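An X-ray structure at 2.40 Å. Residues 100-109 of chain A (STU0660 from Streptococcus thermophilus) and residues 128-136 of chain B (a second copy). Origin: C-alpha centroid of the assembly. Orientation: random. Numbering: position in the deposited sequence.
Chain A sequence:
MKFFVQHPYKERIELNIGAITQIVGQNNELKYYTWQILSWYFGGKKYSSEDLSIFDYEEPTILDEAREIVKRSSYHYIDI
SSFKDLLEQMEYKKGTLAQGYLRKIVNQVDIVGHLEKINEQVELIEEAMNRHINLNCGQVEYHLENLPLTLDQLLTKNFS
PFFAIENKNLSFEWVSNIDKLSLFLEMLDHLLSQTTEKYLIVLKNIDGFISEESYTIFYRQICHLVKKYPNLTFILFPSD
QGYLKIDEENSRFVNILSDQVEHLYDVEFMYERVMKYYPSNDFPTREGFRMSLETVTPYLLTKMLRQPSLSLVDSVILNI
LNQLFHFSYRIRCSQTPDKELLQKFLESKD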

# COMPACT_ATOMS: atom_id res chain seq x y z
N GLY A 100 27.10 -2.74 2.94
CA GLY A 100 28.35 -2.04 2.73
C GLY A 100 29.51 -2.95 2.37
O GLY A 100 30.40 -2.57 1.61
N TYR A 101 29.50 -4.16 2.92
CA TYR A 101 30.55 -5.13 2.66
C TYR A 101 30.45 -5.76 1.28
O TYR A 101 31.43 -5.78 0.52
CB TYR A 101 30.51 -6.22 3.73
CG TYR A 101 31.41 -7.40 3.46
CD1 TYR A 101 32.80 -7.26 3.42
CD2 TYR A 101 30.87 -8.67 3.27
CE1 TYR A 101 33.63 -8.37 3.20
CE2 TYR A 101 31.68 -9.78 3.05
CZ TYR A 101 33.06 -9.62 3.02
OH TYR A 101 33.85 -10.72 2.80
N LEU A 102 29.28 -6.29 0.95
CA LEU A 102 29.09 -6.93 -0.35
C LEU A 102 29.23 -5.94 -1.50
O LEU A 102 29.59 -6.33 -2.61
CB LEU A 102 27.73 -7.62 -0.40
CG LEU A 102 27.56 -8.81 0.54
CD1 LEU A 102 26.16 -9.36 0.41
CD2 LEU A 102 28.59 -9.88 0.21
N ARG A 103 28.95 -4.66 -1.25
CA ARG A 103 29.08 -3.68 -2.32
C ARG A 103 30.54 -3.46 -2.69
O ARG A 103 30.85 -3.12 -3.83
CB ARG A 103 28.44 -2.34 -1.92
CG ARG A 103 26.94 -2.31 -2.16
CD ARG A 103 26.34 -1.00 -1.70
NE ARG A 103 24.91 -0.93 -2.02
CZ ARG A 103 24.11 0.05 -1.64
NH1 ARG A 103 24.59 1.06 -0.92
NH2 ARG A 103 22.82 0.04 -1.98
N LYS A 104 31.44 -3.66 -1.73
CA LYS A 104 32.87 -3.49 -1.97
C LYS A 104 33.40 -4.70 -2.74
O LYS A 104 34.26 -4.56 -3.62
CB LYS A 104 33.62 -3.38 -0.64
CG LYS A 104 33.15 -2.25 0.28
CD LYS A 104 33.76 -0.90 -0.07
CE LYS A 104 33.39 0.13 1.00
NZ LYS A 104 34.11 1.43 0.83
N ILE A 105 32.87 -5.87 -2.41
CA ILE A 105 33.27 -7.12 -3.05
C ILE A 105 32.78 -7.25 -4.48
O ILE A 105 33.54 -7.61 -5.37
CB ILE A 105 32.75 -8.34 -2.24
CG1 ILE A 105 33.61 -8.54 -0.99
CG2 ILE A 105 32.76 -9.60 -3.11
CD1 ILE A 105 33.28 -9.79 -0.22
N VAL A 106 31.50 -6.95 -4.69
CA VAL A 106 30.89 -7.04 -6.01
C VAL A 106 31.56 -6.08 -6.99
O VAL A 106 31.61 -6.34 -8.19
CB VAL A 106 29.39 -6.73 -5.94
CG1 VAL A 106 28.79 -6.76 -7.33
CG2 VAL A 106 28.70 -7.75 -5.07
N ASN A 107 32.06 -4.98 -6.47
CA ASN A 107 32.72 -3.98 -7.29
C ASN A 107 34.13 -4.43 -7.71
O ASN A 107 35.12 -4.14 -7.05
CB ASN A 107 32.81 -2.67 -6.51
CG ASN A 107 33.52 -1.60 -7.28
OD1 ASN A 107 33.13 -1.25 -8.40
ND2 ASN A 107 34.58 -1.05 -6.69
N GLN A 108 34.20 -5.16 -8.83
CA GLN A 108 35.47 -5.65 -9.36
C GLN A 108 35.37 -5.85 -10.87
O GLN A 108 34.46 -6.51 -11.36
CB GLN A 108 35.85 -6.99 -8.73
CG GLN A 108 36.10 -6.93 -7.24
CD GLN A 108 36.70 -8.21 -6.71
OE1 GLN A 108 37.88 -8.50 -6.94
NE2 GLN A 108 35.88 -9.01 -6.02
N VAL A 109 36.33 -5.28 -11.60
CA VAL A 109 36.36 -5.38 -13.06
C VAL A 109 35.99 -6.78 -13.52
O VAL A 109 35.35 -6.96 -14.55
CB VAL A 109 37.76 -5.04 -13.61
CG1 VAL A 109 37.78 -5.20 -15.12
CG2 VAL A 109 38.14 -3.61 -13.23
N ALA B 128 32.60 -16.01 -8.27
CA ALA B 128 33.62 -14.98 -8.11
C ALA B 128 33.50 -14.27 -6.77
O ALA B 128 34.49 -13.82 -6.20
CB ALA B 128 33.52 -13.98 -9.24
N MSE B 129 32.27 -14.15 -6.27
CA MSE B 129 32.06 -13.48 -5.00
C MSE B 129 32.45 -14.38 -3.85
O MSE B 129 33.10 -13.95 -2.90
CB MSE B 129 30.60 -13.07 -4.83
CG MSE B 129 30.20 -11.86 -5.63
SE MSE B 129 28.36 -11.43 -5.25
CE MSE B 129 28.62 -10.53 -3.56
N ASN B 130 32.05 -15.65 -3.95
CA ASN B 130 32.36 -16.61 -2.91
C ASN B 130 33.86 -16.84 -2.73
O ASN B 130 34.27 -17.39 -1.71
CB ASN B 130 31.65 -17.94 -3.19
CG ASN B 130 30.16 -17.86 -2.88
OD1 ASN B 130 29.71 -17.00 -2.13
ND2 ASN B 130 29.40 -18.78 -3.46
N ARG B 131 34.66 -16.43 -3.71
CA ARG B 131 36.11 -16.58 -3.60
C ARG B 131 36.63 -15.41 -2.81
O ARG B 131 37.37 -15.58 -1.85
CB ARG B 131 36.79 -16.57 -4.98
CG ARG B 131 36.30 -17.63 -5.93
CD ARG B 131 37.22 -17.76 -7.13
NE ARG B 131 36.57 -18.52 -8.19
CZ ARG B 131 36.00 -17.97 -9.26
NH1 ARG B 131 36.00 -16.65 -9.41
NH2 ARG B 131 35.39 -18.74 -10.15
N HIS B 132 36.22 -14.20 -3.21
CA HIS B 132 36.66 -13.00 -2.51
C HIS B 132 36.04 -12.92 -1.14
O HIS B 132 36.58 -12.27 -0.24
CB HIS B 132 36.33 -11.77 -3.34
CG HIS B 132 37.19 -11.62 -4.56
ND1 HIS B 132 38.53 -11.32 -4.48
CD2 HIS B 132 36.91 -11.78 -5.87
CE1 HIS B 132 39.04 -11.30 -5.70
NE2 HIS B 132 38.08 -11.58 -6.56
N ILE B 133 34.88 -13.56 -0.98
CA ILE B 133 34.22 -13.59 0.32
C ILE B 133 35.03 -14.59 1.11
O ILE B 133 35.23 -15.73 0.69
CB ILE B 133 32.77 -14.08 0.22
CG1 ILE B 133 31.90 -12.99 -0.41
CG2 ILE B 133 32.26 -14.44 1.62
CD1 ILE B 133 30.44 -13.37 -0.53
N ASN B 134 35.51 -14.16 2.27
CA ASN B 134 36.34 -15.00 3.10
C ASN B 134 35.91 -14.91 4.55
O ASN B 134 36.54 -14.24 5.37
CB ASN B 134 37.79 -14.57 2.91
CG ASN B 134 38.73 -15.25 3.87
OD1 ASN B 134 38.80 -16.48 3.92
ND2 ASN B 134 39.46 -14.45 4.65
N LEU B 135 34.82 -15.60 4.87
CA LEU B 135 34.29 -15.60 6.22
C LEU B 135 34.09 -17.02 6.72
O LEU B 135 33.03 -17.62 6.53
CB LEU B 135 32.97 -14.83 6.27
CG LEU B 135 33.08 -13.36 5.86
CD1 LEU B 135 31.77 -12.65 6.13
CD2 LEU B 135 34.21 -12.70 6.64
N ASN B 136 35.14 -17.56 7.36
CA ASN B 136 35.11 -18.91 7.90
C ASN B 136 35.52 -18.85 9.36
O ASN B 136 36.52 -18.23 9.71
CB ASN B 136 36.09 -19.83 7.18
CG ASN B 136 36.47 -19.33 5.80
OD1 ASN B 136 35.62 -19.18 4.92
ND2 ASN B 136 37.76 -19.06 5.61

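Helices often pack across a subunit boundary with scarcely any polar bonding, relying on side chains that repeat every three or four residues to line one flank. The contact between two copies of STU0660 is a compact example. Helix 100-106 of chain A meets the end of a chain B helix, residues 128-132, and the chain that follows it; the axes come no closer than 10.2 Å and their directions differ by 113°. The stretches bury 414 Å² between them, and no clear hydrogen bond crosses.

A:Gly100 takes no part, and the contact opens with A:Tyr101. Its CA-to-CB bond points toward chain B, and the long t rotamer side chain carries the hydroxyl to where chain B leaves its helix: OH lies 3.8 Å from CA of B:Ile133 and 4.1 Å from CG of B:Leu135. The ring adds apolar surface, with CE2 4.2 Å from CD1 of B:Leu135. Tyrosine suits this buried site because its hydroxyl is hydrogen-bonded elsewhere in the structure.

A:Leu102 starts sideways, but its end comes nearer. Its CD2 touches CE of B:Met129 at 3.8 Å and CD1 of B:Ile133 at 4.0 Å, so one methyl meets two chain B residues. The next two residues, A:Arg103 and A:Lys104, make no contact, and their charged side chains are exposed.

One helical turn after A:Tyr101, A:Ile105 again points toward chain B. Its branched side chain reaches in two directions: CD1 packs 3.5 Å from CG1 of B:Ile133, while CG2 lies 4.2 Å from both CG of B:Met129 and CB of B:His132. The CA-to-CB bond of A:Val106 points away, yet its CG2 is only 3.2 Å from CE of B:Met129, a tight approach for two methyl groups. B:Met129, a selenomethionine, is well suited to such a site: its flexible, unbranched chain brings the terminal methyl to both A:Leu102 and A:Val106, and it has the largest covered area of any residue here.

A:Asn107 stays out of reach, and A:Gln108 closes the contact. Its NE2 donates a hydrogen bond to O of A:Ile105 (2.8 Å), which anchors the amide within its own chain while placing it over one face of the B:His132 ring, with NE2 3.0 Å from CD2. OE1 comes within 3.1 Å of NE2 of B:His132, but at a poor angle for a hydrogen bond. The glutamine thus covers one face of the exposed B:His132, whereas the buried side chains of A:Leu102, A:Val106, B:Met129 and B:Ile133 meet through apolar packing.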